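Local coordinates for aromatic-amino-acid:2-oxoglutarate transaminase (Candida albicans, PDB 6HND), which catalyses transfer of the amino group between aromatic amino acids and 2-oxo acids such as 2-oxoglutarate, using pyridoxal 5'-phosphate as cofactor, at the interface of chains A and B. Numbering follows the deposited sequence. Chains: chain A/B, Aromatic-amino-acid:2-oxoglutarate transaminase.

Contact 1: the interface of chains A and B. Residues chain A 43, 45-47, 50; chain B 492, 494-495.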
loop_
_atom_site.group_PDB
_atom_site.type_symbol
_atom_site.label_atom_id
_atom_site.label_comp_id
_atom_site.label_asym_id
_atom_site.label_seq_id
_atom_site.Cartn_x
_atom_site.Cartn_y
_atom_site.Cartn_z
ATOM N N TYR A 43 -22.530 -5.965 -4.741
ATOM C CA TYR A 43 -21.085 -5.639 -4.663
ATOM C C TYR A 43 -20.642 -5.042 -6.006
ATOM O O TYR A 43 -20.860 -5.649 -7.065
ATOM C CB TYR A 43 -20.303 -6.885 -4.234
ATOM C CG TYR A 43 -20.997 -7.732 -3.190
ATOM C CD1 TYR A 43 -21.250 -7.240 -1.910
ATOM C CD2 TYR A 43 -21.437 -9.021 -3.485
ATOM C CE1 TYR A 43 -21.915 -8.007 -0.958
ATOM C CE2 TYR A 43 -22.100 -9.799 -2.542
ATOM C CZ TYR A 43 -22.344 -9.293 -1.273
ATOM O OH TYR A 43 -23.013 -10.054 -0.350
ATOM N N MET A 45 -18.228 -4.823 -8.337
ATOM C CA MET A 45 -16.969 -5.485 -8.758
ATOM C C MET A 45 -17.155 -6.348 -10.006
ATOM O O MET A 45 -18.077 -7.156 -10.121
ATOM C CB MET A 45 -16.394 -6.347 -7.636
ATOM C CG MET A 45 -17.401 -7.127 -6.848
ATOM S SD MET A 45 -16.541 -8.318 -5.802
ATOM C CE MET A 45 -17.169 -7.989 -4.155
ATOM N N PRO A 46 -16.202 -6.253 -10.947
ATOM C CA PRO A 46 -16.279 -7.007 -12.184
ATOM C C PRO A 46 -16.200 -8.522 -11.946
ATOM O O PRO A 46 -15.377 -8.999 -11.183
ATOM C CB PRO A 46 -15.039 -6.590 -12.980
ATOM C CG PRO A 46 -14.486 -5.383 -12.247
ATOM C CD PRO A 46 -14.945 -5.517 -10.812
ATOM N N ASN A 47 -17.064 -9.264 -12.619
ATOM C CA ASN A 47 -16.895 -10.725 -12.793
ATOM C C ASN A 47 -15.461 -10.993 -13.286
ATOM O O ASN A 47 -14.972 -10.232 -14.111
ATOM C CB ASN A 47 -17.962 -11.244 -13.748
ATOM C CG ASN A 47 -17.967 -12.748 -13.819
ATOM O OD1 ASN A 47 -17.169 -13.303 -14.563
ATOM N ND2 ASN A 47 -18.853 -13.390 -13.064
ATOM N N PHE A 50 -14.013 -10.433 -16.940
ATOM C CA PHE A 50 -13.514 -9.128 -17.428
ATOM C C PHE A 50 -11.989 -9.036 -17.287
ATOM O O PHE A 50 -11.426 -8.159 -17.926
ATOM C CB PHE A 50 -14.197 -7.995 -16.665
ATOM C CG PHE A 50 -15.638 -7.753 -17.033
ATOM C CD1 PHE A 50 -15.973 -7.215 -18.264
ATOM C CD2 PHE A 50 -16.657 -8.028 -16.136
ATOM C CE1 PHE A 50 -17.299 -6.988 -18.604
ATOM C CE2 PHE A 50 -17.979 -7.765 -16.465
ATOM C CZ PHE A 50 -18.295 -7.253 -17.695
ATOM N N CYS B 492 -25.911 -3.308 -9.254
ATOM C CA CYS B 492 -24.670 -3.507 -10.020
ATOM C C CYS B 492 -24.771 -4.769 -10.886
ATOM O O CYS B 492 -25.003 -5.853 -10.316
ATOM C CB CYS B 492 -23.460 -3.580 -9.101
ATOM S SG CYS B 492 -21.940 -3.843 -10.046
ATOM N N ALA B 494 -22.235 -5.787 -12.864
ATOM C CA ALA B 494 -20.822 -6.099 -13.161
ATOM C C ALA B 494 -20.504 -7.524 -12.704
ATOM O O ALA B 494 -19.624 -8.136 -13.313
ATOM C CB ALA B 494 -19.913 -5.079 -12.502
ATOM N N LEU B 495 -21.192 -8.035 -11.681
ATOM C CA LEU B 495 -20.780 -9.279 -10.979
ATOM C C LEU B 495 -21.332 -10.509 -11.722
ATOM O O LEU B 495 -20.636 -11.531 -11.786
ATOM C CB LEU B 495 -21.233 -9.247 -9.508
ATOM C CG LEU B 495 -20.139 -9.523 -8.463
ATOM C CD1 LEU B 495 -20.748 -9.963 -7.151
ATOM C CD2 LEU B 495 -19.095 -10.557 -8.923
#
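A:Asn47 meets the backbone of B:Ala494 and B:Leu495 at the subunit interface of this class-I (fold type I) pyridoxal-phosphate aminotransferase, a family whose members typically work as two-fold symmetric dimers. The patch illustrates how one asparagine of an N-terminal segment can use both its backbone and its side chain to bind main-chain carbonyls of the partner, while a leucine supplies the apolar contact.

Two hydrogen bonds run from the same asparagine to consecutive carbonyls of the partner. The backbone N of A:Asn47 donates to B:Ala494 O at 2.9 Å, reaching it from above the carbonyl plane and not along a lone pair. The side-chain amide ND2 of A:Asn47 gives the second bond, also 2.9 Å, to B:Leu495 O. It is nearly straight, 163° at the hydrogen, and the acceptor lies almost within the plane of the amide. With CG anti to the backbone N (chi1 -172°), the side chain leads away from the N-H that binds B:Ala494 O, and its amide reaches the next carbonyl, B:Leu495 O. The ND2 bond probably limits rotation of the amide, while the backbone bond holds the main chain of the segment.

Sulfur enters more faintly. B:Cys492 SG, at the end of strand 488-492, makes a weak hydrogen bond to A:Tyr43 O. Within chain B the same sulfur accepts a hydrogen bond from the backbone N of B:Ala494 at 3.4 Å, linking the strand end to the loop that presents the two carbonyls.

Apolar contact centres on B:Leu495, which hides 62 Å² of its surface. Its branch point CG lies 4.0 Å from A:Met45 CG, and the two side chains run alongside each other, pointing the same way. Methyl CD1 of B:Leu495 sits 3.8 Å from A:Tyr43 CD2, in the plane of the phenol ring and at its edge, although A:Tyr43 is poorly ordered. Nearer the asparagine, the ring of A:Phe50 turns its CE2 toward B:Ala494 O at 3.6 Å.

Contact 2: the interface of chains A and B. Residues chain A 61, 343, 398, 402; chain B 50-52.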
loop_
_atom_site.group_PDB
_atom_site.type_symbol
_atom_site.label_atom_id
_atom_site.label_comp_id
_atom_site.label_asym_id
_atom_site.label_seq_id
_atom_site.Cartn_x
_atom_site.Cartn_y
_atom_site.Cartn_z
ATOM N N VAL A 61 14.572 -19.794 -10.241
ATOM C CA VAL A 61 15.957 -20.316 -10.074
ATOM C C VAL A 61 15.932 -21.370 -8.954
ATOM O O VAL A 61 15.010 -21.333 -8.109
ATOM C CB VAL A 61 16.981 -19.177 -9.834
ATOM C CG1 VAL A 61 16.971 -18.201 -10.999
ATOM C CG2 VAL A 61 16.769 -18.439 -8.519
ATOM N N PHE A 343 12.929 -12.708 -0.309
ATOM C CA PHE A 343 12.353 -12.980 -1.644
ATOM C C PHE A 343 12.803 -11.858 -2.603
ATOM O O PHE A 343 13.686 -12.116 -3.437
ATOM C CB PHE A 343 10.847 -13.176 -1.464
ATOM C CG PHE A 343 10.144 -13.860 -2.603
ATOM C CD1 PHE A 343 10.172 -13.322 -3.878
ATOM C CD2 PHE A 343 9.413 -15.011 -2.390
ATOM C CE1 PHE A 343 9.495 -13.931 -4.922
ATOM C CE2 PHE A 343 8.754 -15.629 -3.444
ATOM C CZ PHE A 343 8.815 -15.106 -4.707
ATOM N N TRP A 398 15.275 -22.683 1.194
ATOM C CA TRP A 398 15.636 -21.548 0.304
ATOM C C TRP A 398 16.417 -20.514 1.141
ATOM O O TRP A 398 17.488 -20.009 0.687
ATOM C CB TRP A 398 14.391 -20.926 -0.350
ATOM C CG TRP A 398 14.717 -19.650 -1.054
ATOM C CD1 TRP A 398 14.554 -18.369 -0.601
ATOM C CD2 TRP A 398 15.390 -19.552 -2.320
ATOM N NE1 TRP A 398 15.051 -17.478 -1.521
ATOM C CE2 TRP A 398 15.578 -18.178 -2.578
ATOM C CE3 TRP A 398 15.840 -20.491 -3.254
ATOM C CZ2 TRP A 398 16.209 -17.734 -3.734
ATOM C CZ3 TRP A 398 16.456 -20.049 -4.404
ATOM C CH2 TRP A 398 16.631 -18.685 -4.637
ATOM N N MET A 402 20.417 -19.012 0.830
ATOM C CA MET A 402 20.670 -17.553 0.905
ATOM C C MET A 402 21.734 -17.313 1.998
ATOM O O MET A 402 22.759 -16.657 1.732
ATOM C CB MET A 402 19.357 -16.822 1.211
ATOM C CG MET A 402 19.334 -15.346 0.822
ATOM S SD MET A 402 17.795 -14.823 -0.027
ATOM C CE MET A 402 17.898 -15.806 -1.513
ATOM N N PHE B 50 19.717 -12.908 -6.015
ATOM C CA PHE B 50 19.024 -13.499 -4.857
ATOM C C PHE B 50 17.541 -13.770 -5.136
ATOM O O PHE B 50 16.938 -14.509 -4.362
ATOM C CB PHE B 50 19.144 -12.552 -3.665
ATOM C CG PHE B 50 20.515 -12.512 -3.039
ATOM C CD1 PHE B 50 21.037 -13.636 -2.418
ATOM C CD2 PHE B 50 21.284 -11.367 -3.088
ATOM C CE1 PHE B 50 22.298 -13.612 -1.835
ATOM C CE2 PHE B 50 22.545 -11.342 -2.511
ATOM C CZ PHE B 50 23.052 -12.461 -1.883
ATOM N N PHE B 51 16.938 -13.174 -6.162
ATOM C CA PHE B 51 15.467 -13.251 -6.374
ATOM C C PHE B 51 15.097 -14.638 -6.896
ATOM O O PHE B 51 15.690 -15.108 -7.870
ATOM C CB PHE B 51 14.988 -12.189 -7.361
ATOM C CG PHE B 51 15.318 -10.765 -7.027
ATOM C CD1 PHE B 51 15.654 -10.378 -5.736
ATOM C CD2 PHE B 51 15.256 -9.799 -8.015
ATOM C CE1 PHE B 51 15.928 -9.053 -5.452
ATOM C CE2 PHE B 51 15.518 -8.470 -7.723
ATOM C CZ PHE B 51 15.847 -8.096 -6.444
ATOM N N PRO B 52 14.096 -15.320 -6.294
ATOM C CA PRO B 52 13.689 -16.648 -6.745
ATOM C C PRO B 52 13.142 -16.680 -8.180
ATOM O O PRO B 52 13.222 -17.714 -8.803
ATOM C CB PRO B 52 12.569 -17.063 -5.760
ATOM C CG PRO B 52 12.698 -16.126 -4.588
ATOM C CD PRO B 52 13.300 -14.856 -5.156
#
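B:Pro52 lies across A:Phe343 and A:Trp398, a worked case of a proline used as an apolar wedge between two aromatic side chains at a dimer interface. It hides 41 Å² of its surface here, and A:Phe343 hides 38 Å². The pyrrolidine CG stands over the centre of the A:Phe343 ring, 3.7 Å from its centroid, in a CH-pi contact; CD lies toward the CD1 side of the same ring. Beyond the ring, the backbone carbonyl A:Phe343 O also comes near CD of the proline and CD1 of B:Phe51. The benzyl group of A:Phe343 has CG anti to the backbone N (chi1 -162°), which turns the ring away from the backbone N and sets it beside its own carbonyl, so that ring and carbonyl both face the proline.

A:Trp398, on helix 392-418, meets the proline from another direction, the two side chains crossing at about a right angle. B:Pro52 CB lies 4.2 Å above the indole plane, offset toward the rim, and CG is 4.0 Å from A:Trp398 CZ2. The indole also offers its edge to the partner: B:Phe50 O lies in the ring plane, 3.4 Å from CZ2. One turn along the helix, A:Met402 bends at chi2 and chi3 (135° and -64°), bringing its terminal methyl CE to B:Phe50 O at 3.3 Å, with the ring atom CD1 of B:Phe50 close by.

The proline carbonyl has a polar partner. A:Val61 N donates to B:Pro52 O at 2.9 Å, with the donor tilted from the carbonyl plane, while CG2 of the valine packs by the carbonyl oxygens of B:Phe51 and B:Pro52. Ring and carbonyl of one proline are thus held by separate parts of chain A, and the site fastens the N-terminal segment of one subunit to the other, near the stretch that carries the cofactor-binding lysine A:Lys341, where it may help to steady the active-site region.

The centres of contact 1 and contact 2 lie about 37 Å apart, yet they draw on the same N-terminal stretch with the chain roles exchanged. The residue at the end of 3-10 helix 48-50 takes part in both, as A:Phe50 in contact 1 and as B:Phe50 in contact 2. The symmetry twin of contact 2 uses A:Phe50 and so lies next to contact 1. Residues 43-52 of either subunit therefore meet the loop after strand 488-492 of the other, as well as its helix 392-418 and the region of A:Phe343 or its twin. This reciprocal exchange of segments probably helps to hold the dimer together.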